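NAD-dependent benzaldehyde dehydrogenase (Legionella pneumophila, PDB 3RHE) is of unproven function: its vicinal oxygen chelate fold is that of glyoxalase and bleomycin-resistance proteins, and it may be an aldehyde oxidoreductase. Local coordinates at residues A[41-44]-A[48-51]; A[9-14]-A[117-122]. One frame throughout, in Å; residues are numbered along the deposited sequence.

Interaction 1: A[41-44]-A[48-51]; sequences MFVM and LRLG
Met-44, a selenomethionine, lies alongside Leu-48 with both side chains running the same way, its CG packed 3.7 Å from Leu-48 CB. With chi1 at -49° that CG sits beside the backbone N, which keeps it close to the carbonyl of Leu-48; Met-44 N donates a hydrogen bond of 2.8 Å to Leu-48 O. The chain bends at chi2, and its terminal CE lies beside Leu-48 CD2 at 4.1 Å. Helix 17-28 reaches the same methionine through Leu-28. The two segments form the turn end of an antiparallel beta hairpin within the vicinal oxygen chelate fold. Phe-42 and Leu-50 are its hydrogen-bonded pair: Phe-42 N to Leu-50 O and Leu-50 N to Phe-42 O both measure 2.8 Å. Both side chains leave the sheet on one face and pack on Tyr-24 of helix 17-28. On the other face Val-43 and Arg-49, a non-hydrogen-bonded pair, lie side by side, Val-43 CG2 resting 3.9 Å from Arg-49 CG. A bend at chi3 (-59°) turns the guanidinium toward strand 8-14, where Arg-49 NE donates to Asn-8 O, and leaves its NH1 4.2 Å from the selenium of Met-41, also selenomethionine, whose side chain crosses it at a slant. Arg-49 NH2 donates to Gln-74 OE1, so bonds outside the hairpin hold the guanidinium where the selenium meets it.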
HETATM    1  N   MSE A  41       6.434   5.120   7.095  1.00 18.54           N
HETATM    2  CA  MSE A  41       6.815   5.340   5.715  1.00 20.14           C
HETATM    3  C   MSE A  41       8.209   5.935   5.574  1.00 21.63           C
HETATM    4  O   MSE A  41       8.541   6.922   6.240  1.00 21.53           O
HETATM    5  CB  MSE A  41       5.820   6.248   5.005  1.00 23.93           C
HETATM    6  CG  MSE A  41       6.330   6.622   3.623  1.00 25.91           C
HETATM    7 SE   MSE A  41       4.944   6.977   2.345  1.00 49.05          SE
HETATM    8  CE  MSE A  41       4.336   8.683   3.065  1.00 41.71           C
ATOM      9  N   PHE A  42       9.000   5.340   4.685  1.00 18.01           N
ATOM     10  CA  PHE A  42      10.334   5.843   4.351  1.00 20.81           C
ATOM     11  C   PHE A  42      10.349   6.308   2.905  1.00 21.08           C
ATOM     12  O   PHE A  42       9.757   5.681   2.020  1.00 20.26           O
ATOM     13  CB  PHE A  42      11.420   4.773   4.556  1.00 18.55           C
ATOM     14  CG  PHE A  42      11.656   4.399   5.992  1.00 18.40           C
ATOM     15  CD1 PHE A  42      10.863   3.449   6.615  1.00 17.99           C
ATOM     16  CD2 PHE A  42      12.677   4.991   6.715  1.00 20.55           C
ATOM     17  CE1 PHE A  42      11.081   3.097   7.932  1.00 20.08           C
ATOM     18  CE2 PHE A  42      12.904   4.646   8.035  1.00 21.07           C
ATOM     19  CZ  PHE A  42      12.099   3.694   8.648  1.00 21.61           C
ATOM     20  N   VAL A  43      11.028   7.419   2.665  1.00 20.19           N
ATOM     21  CA  VAL A  43      11.178   7.925   1.324  1.00 25.32           C
ATOM     22  C   VAL A  43      12.652   8.034   0.985  1.00 31.79           C
ATOM     23  O   VAL A  43      13.407   8.711   1.683  1.00 30.11           O
ATOM     24  CB  VAL A  43      10.492   9.287   1.169  1.00 28.87           C
ATOM     25  CG1 VAL A  43      10.802   9.874  -0.189  1.00 28.55           C
ATOM     26  CG2 VAL A  43       8.996   9.136   1.376  1.00 23.86           C
HETATM   27  N   MSE A  44      13.057   7.347  -0.082  1.00 32.21           N
HETATM   28  CA  MSE A  44      14.446   7.363  -0.520  1.00 34.42           C
HETATM   29  C   MSE A  44      14.814   8.691  -1.157  1.00 34.42           C
HETATM   30  O   MSE A  44      14.025   9.284  -1.880  1.00 35.39           O
HETATM   31  CB  MSE A  44      14.703   6.263  -1.545  1.00 35.48           C
HETATM   32  CG  MSE A  44      14.205   4.907  -1.136  1.00 35.79           C
HETATM   33 SE   MSE A  44      14.922   4.381   0.598  1.00 64.01          SE
HETATM   34  CE  MSE A  44      14.157   2.586   0.630  1.00 38.66           C
ATOM     35  N   LEU A  48      12.125   6.347  -4.219  1.00 32.48           N
ATOM     36  CA  LEU A  48      11.300   5.189  -3.880  1.00 29.88           C
ATOM     37  C   LEU A  48      10.648   5.354  -2.506  1.00 24.76           C
ATOM     38  O   LEU A  48      11.284   5.804  -1.546  1.00 25.65           O
ATOM     39  CB  LEU A  48      12.099   3.881  -3.952  1.00 28.86           C
ATOM     40  CG  LEU A  48      11.257   2.613  -3.735  1.00 32.03           C
ATOM     41  CD1 LEU A  48      11.627   1.505  -4.722  1.00 27.75           C
ATOM     42  CD2 LEU A  48      11.339   2.122  -2.279  1.00 26.65           C
ATOM     43  N   ARG A  49       9.373   5.001  -2.419  1.00 20.85           N
ATOM     44  CA  ARG A  49       8.641   5.095  -1.163  1.00 20.85           C
ATOM     45  C   ARG A  49       8.342   3.703  -0.607  1.00 18.15           C
ATOM     46  O   ARG A  49       7.803   2.848  -1.312  1.00 18.06           O
ATOM     47  CB  ARG A  49       7.337   5.876  -1.357  1.00 20.39           C
ATOM     48  CG  ARG A  49       7.534   7.327  -1.779  1.00 26.20           C
ATOM     49  CD  ARG A  49       6.235   8.134  -1.611  1.00 25.98           C
ATOM     50  NE  ARG A  49       5.132   7.574  -2.388  1.00 27.26           N
ATOM     51  CZ  ARG A  49       3.846   7.850  -2.180  1.00 27.55           C
ATOM     52  NH1 ARG A  49       3.491   8.672  -1.204  1.00 28.34           N
ATOM     53  NH2 ARG A  49       2.909   7.294  -2.942  1.00 23.15           N
ATOM     54  N   LEU A  50       8.685   3.490   0.654  1.00 17.09           N
ATOM     55  CA  LEU A  50       8.486   2.198   1.303  1.00 16.76           C
ATOM     56  C   LEU A  50       7.626   2.336   2.555  1.00 18.57           C
ATOM     57  O   LEU A  50       7.985   3.064   3.503  1.00 17.17           O
ATOM     58  CB  LEU A  50       9.830   1.555   1.659  1.00 18.19           C
ATOM     59  CG  LEU A  50       9.774   0.290   2.521  1.00 17.43           C
ATOM     60  CD1 LEU A  50       9.231  -0.890   1.726  1.00 16.37           C
ATOM     61  CD2 LEU A  50      11.166  -0.038   3.076  1.00 18.43           C
ATOM     62  N   GLY A  51       6.482   1.654   2.542  1.00 15.88           N
ATOM     63  CA  GLY A  51       5.595   1.607   3.688  1.00 16.25           C
ATOM     64  C   GLY A  51       5.638   0.288   4.449  1.00 16.86           C
ATOM     65  O   GLY A  51       5.679  -0.808   3.866  1.00 15.30           O
TER

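Interaction 2: A[9-14]-A[117-122]; sequences LVLFYV and RLRIFC
Leu-9 lays its CD2 methyl against the outer end of the Phe-121 ring, 3.8 Å from CZ and 4.1 Å from CE2, the two side chains crossing at about a right angle. With chi1 at 70°, Phe-121 CG sits between its backbone N and carbonyl carbon; the ring also touches Ser-72 and Gln-74 of strand 69-74. Further along, Leu-11 CD2 approaches Arg-119 CD loosely, at 4.4 Å. Strands 8-14 and 117-123 flank strand 69-74, antiparallel to the first and parallel to the second, and their inward side chains meet across it on the concave face of the curled sheet. In vicinal oxygen chelate proteins this face commonly lines the ligand or metal pocket. At the far end Tyr-13 and Arg-117 also meet crosswise, ring and guanidinium planes 71° apart. Arg-117 NH1 donates to Tyr-13 OH over 2.9 Å; the bond is bent (147° at the hydrogen), with the hydroxyl somewhat off the guanidinium plane. An extended chain from CG to NE lets the arginine span the gap, and its CD lies 3.3 Å from Tyr-13 OH. That hydroxyl also bonds Glu-70, which forms a salt bridge with Arg-119, while Arg-117 also donates from NH1 to Pro-60 O and from NH2 to Lys-61 O.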
ATOM      1  N   LEU A   9       4.321   3.295  -4.346  1.00 19.64           N
ATOM      2  CA  LEU A   9       4.597   2.980  -2.964  1.00 18.34           C
ATOM      3  C   LEU A   9       4.680   1.472  -2.786  1.00 17.71           C
ATOM      4  O   LEU A   9       3.747   0.743  -3.110  1.00 18.38           O
ATOM      5  CB  LEU A   9       3.515   3.584  -2.069  1.00 19.08           C
ATOM      6  CG  LEU A   9       3.429   3.175  -0.595  1.00 19.40           C
ATOM      7  CD1 LEU A   9       4.690   3.572   0.189  1.00 18.05           C
ATOM      8  CD2 LEU A   9       2.176   3.809   0.021  1.00 18.18           C
ATOM      9  N   VAL A  10       5.813   1.013  -2.277  1.00 16.80           N
ATOM     10  CA  VAL A  10       5.994  -0.397  -1.957  1.00 15.97           C
ATOM     11  C   VAL A  10       5.506  -0.603  -0.529  1.00 15.60           C
ATOM     12  O   VAL A  10       5.928   0.100   0.377  1.00 16.55           O
ATOM     13  CB  VAL A  10       7.472  -0.799  -2.101  1.00 15.74           C
ATOM     14  CG1 VAL A  10       7.689  -2.269  -1.709  1.00 15.42           C
ATOM     15  CG2 VAL A  10       7.933  -0.542  -3.531  1.00 15.85           C
ATOM     16  N   LEU A  11       4.594  -1.548  -0.340  1.00 13.39           N
ATOM     17  CA  LEU A  11       4.002  -1.801   0.960  1.00 15.52           C
ATOM     18  C   LEU A  11       4.445  -3.163   1.474  1.00 14.41           C
ATOM     19  O   LEU A  11       4.177  -4.177   0.854  1.00 13.77           O
ATOM     20  CB  LEU A  11       2.469  -1.773   0.863  1.00 16.56           C
ATOM     21  CG  LEU A  11       1.585  -0.622   1.345  1.00 20.47           C
ATOM     22  CD1 LEU A  11       2.335   0.646   1.697  1.00 19.36           C
ATOM     23  CD2 LEU A  11       0.438  -0.372   0.342  1.00 21.65           C
ATOM     24  N   PHE A  12       5.123  -3.176   2.613  1.00 12.85           N
ATOM     25  CA  PHE A  12       5.503  -4.419   3.265  1.00 14.29           C
ATOM     26  C   PHE A  12       4.544  -4.691   4.426  1.00 15.72           C
ATOM     27  O   PHE A  12       4.361  -3.839   5.301  1.00 13.80           O
ATOM     28  CB  PHE A  12       6.942  -4.312   3.802  1.00 13.19           C
ATOM     29  CG  PHE A  12       8.010  -4.616   2.773  1.00 13.61           C
ATOM     30  CD1 PHE A  12       7.678  -4.842   1.441  1.00 15.69           C
ATOM     31  CD2 PHE A  12       9.342  -4.652   3.135  1.00 15.37           C
ATOM     32  CE1 PHE A  12       8.673  -5.116   0.487  1.00 16.43           C
ATOM     33  CE2 PHE A  12      10.337  -4.925   2.195  1.00 16.17           C
ATOM     34  CZ  PHE A  12       9.997  -5.157   0.872  1.00 16.48           C
ATOM     35  N   TYR A  13       3.937  -5.872   4.434  1.00 15.60           N
ATOM     36  CA  TYR A  13       3.199  -6.321   5.605  1.00 16.26           C
ATOM     37  C   TYR A  13       4.217  -6.679   6.696  1.00 16.92           C
ATOM     38  O   TYR A  13       5.135  -7.451   6.444  1.00 14.06           O
ATOM     39  CB  TYR A  13       2.339  -7.543   5.276  1.00 15.89           C
ATOM     40  CG  TYR A  13       1.314  -7.334   4.165  1.00 16.62           C
ATOM     41  CD1 TYR A  13       0.961  -6.059   3.732  1.00 17.18           C
ATOM     42  CD2 TYR A  13       0.674  -8.427   3.573  1.00 18.52           C
ATOM     43  CE1 TYR A  13       0.011  -5.875   2.710  1.00 16.41           C
ATOM     44  CE2 TYR A  13      -0.278  -8.256   2.559  1.00 17.23           C
ATOM     45  CZ  TYR A  13      -0.611  -6.982   2.139  1.00 18.82           C
ATOM     46  OH  TYR A  13      -1.561  -6.822   1.141  1.00 17.82           O
ATOM     47  N   VAL A  14       4.059  -6.108   7.892  1.00 16.42           N
ATOM     48  CA  VAL A  14       4.957  -6.400   9.009  1.00 15.95           C
ATOM     49  C   VAL A  14       4.217  -6.810  10.297  1.00 20.25           C
ATOM     50  O   VAL A  14       3.116  -6.314  10.594  1.00 16.43           O
ATOM     51  CB  VAL A  14       5.894  -5.208   9.331  1.00 17.29           C
ATOM     52  CG1 VAL A  14       6.747  -4.840   8.122  1.00 15.01           C
ATOM     53  CG2 VAL A  14       5.102  -3.992   9.844  1.00 16.53           C
ATOM     54  N   ARG A 117      -0.090  -8.650  -5.057  1.00 14.61           N
ATOM     55  CA  ARG A 117      -1.151  -7.655  -4.884  1.00 16.52           C
ATOM     56  C   ARG A 117      -0.765  -6.269  -5.410  1.00 14.96           C
ATOM     57  O   ARG A 117       0.362  -5.785  -5.222  1.00 13.78           O
ATOM     58  CB  ARG A 117      -1.587  -7.561  -3.420  1.00 17.53           C
ATOM     59  CG  ARG A 117      -2.287  -8.803  -2.885  1.00 18.12           C
ATOM     60  CD  ARG A 117      -2.525  -8.686  -1.384  1.00 18.12           C
ATOM     61  NE  ARG A 117      -3.357  -9.766  -0.863  1.00 22.06           N
ATOM     62  CZ  ARG A 117      -3.950  -9.744   0.328  1.00 23.01           C
ATOM     63  NH1 ARG A 117      -3.799  -8.694   1.137  1.00 18.32           N
ATOM     64  NH2 ARG A 117      -4.693 -10.776   0.711  1.00 21.05           N
ATOM     65  N   LEU A 118      -1.730  -5.642  -6.059  1.00 15.12           N
ATOM     66  CA  LEU A 118      -1.557  -4.352  -6.698  1.00 16.19           C
ATOM     67  C   LEU A 118      -2.679  -3.462  -6.177  1.00 16.44           C
ATOM     68  O   LEU A 118      -3.847  -3.726  -6.431  1.00 17.23           O
ATOM     69  CB  LEU A 118      -1.698  -4.516  -8.215  1.00 16.96           C
ATOM     70  CG  LEU A 118      -0.756  -5.525  -8.894  1.00 14.98           C
ATOM     71  CD1 LEU A 118      -1.075  -5.629 -10.373  1.00 15.76           C
ATOM     72  CD2 LEU A 118       0.680  -5.099  -8.721  1.00 15.16           C
ATOM     73  N   ARG A 119      -2.332  -2.407  -5.453  1.00 15.05           N
ATOM     74  CA  ARG A 119      -3.352  -1.596  -4.810  1.00 14.03           C
ATOM     75  C   ARG A 119      -3.421  -0.189  -5.374  1.00 15.55           C
ATOM     76  O   ARG A 119      -2.395   0.466  -5.569  1.00 16.38           O
ATOM     77  CB  ARG A 119      -3.137  -1.536  -3.292  1.00 14.92           C
ATOM     78  CG  ARG A 119      -4.093  -0.563  -2.569  1.00 14.98           C
ATOM     79  CD  ARG A 119      -3.759  -0.414  -1.074  1.00 15.85           C
ATOM     80  NE  ARG A 119      -3.815  -1.688  -0.357  1.00 13.62           N
ATOM     81  CZ  ARG A 119      -4.921  -2.234   0.129  1.00 17.17           C
ATOM     82  NH1 ARG A 119      -6.091  -1.627  -0.025  1.00 16.77           N
ATOM     83  NH2 ARG A 119      -4.858  -3.393   0.770  1.00 17.19           N
ATOM     84  N   ILE A 120      -4.641   0.271  -5.629  1.00 13.80           N
ATOM     85  CA  ILE A 120      -4.893   1.662  -5.985  1.00 14.38           C
ATOM     86  C   ILE A 120      -5.521   2.320  -4.749  1.00 14.77           C
ATOM     87  O   ILE A 120      -6.425   1.752  -4.138  1.00 15.33           O
ATOM     88  CB  ILE A 120      -5.916   1.782  -7.162  1.00 14.93           C
ATOM     89  CG1 ILE A 120      -5.464   1.012  -8.417  1.00 15.55           C
ATOM     90  CG2 ILE A 120      -6.198   3.247  -7.494  1.00 14.98           C
ATOM     91  CD1 ILE A 120      -4.199   1.510  -9.039  1.00 16.16           C
ATOM     92  N   PHE A 121      -5.060   3.504  -4.373  1.00 15.22           N
ATOM     93  CA  PHE A 121      -5.699   4.209  -3.261  1.00 15.72           C
ATOM     94  C   PHE A 121      -5.614   5.717  -3.405  1.00 16.85           C
ATOM     95  O   PHE A 121      -4.686   6.253  -4.015  1.00 15.42           O
ATOM     96  CB  PHE A 121      -5.105   3.789  -1.911  1.00 15.70           C
ATOM     97  CG  PHE A 121      -3.697   4.279  -1.691  1.00 19.13           C
ATOM     98  CD1 PHE A 121      -3.447   5.401  -0.917  1.00 18.90           C
ATOM     99  CD2 PHE A 121      -2.620   3.626  -2.277  1.00 17.95           C
ATOM    100  CE1 PHE A 121      -2.151   5.862  -0.721  1.00 19.82           C
ATOM    101  CE2 PHE A 121      -1.317   4.088  -2.089  1.00 17.65           C
ATOM    102  CZ  PHE A 121      -1.089   5.207  -1.302  1.00 18.48           C
ATOM    103  N   CYS A 122      -6.616   6.386  -2.845  1.00 16.41           N
ATOM    104  CA  CYS A 122      -6.588   7.824  -2.633  1.00 17.32           C
ATOM    105  C   CYS A 122      -6.696   8.060  -1.126  1.00 19.20           C
ATOM    106  O   CYS A 122      -7.620   7.557  -0.481  1.00 19.24           O
ATOM    107  CB  CYS A 122      -7.781   8.491  -3.330  1.00 17.38           C
ATOM    108  SG  CYS A 122      -7.884  10.266  -3.006  1.00 20.54           S
TER

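Overall arrangement
From the N terminus the chain first lays down strand 8-14, the earlier half of interaction 2, then passes through helix 17-28 to strand 39-43. A turn through residues 44-48 brings it back as strand 49-54, so interaction 1 closes a short hairpin loop. That loop is nested inside the much longer one that interaction 2 closes when the chain, having made strand 69-74, helix 78-90 and strand 105-111, arrives at 117-122. The centres lie about 11 Å apart. Gly-51 joins the two contacts through probable hydrogen bonds from Gly-51 N to Val-10 O and from Phe-12 N to Gly-51 O (each 2.7 Å), between strands that run parallel in one curled sheet.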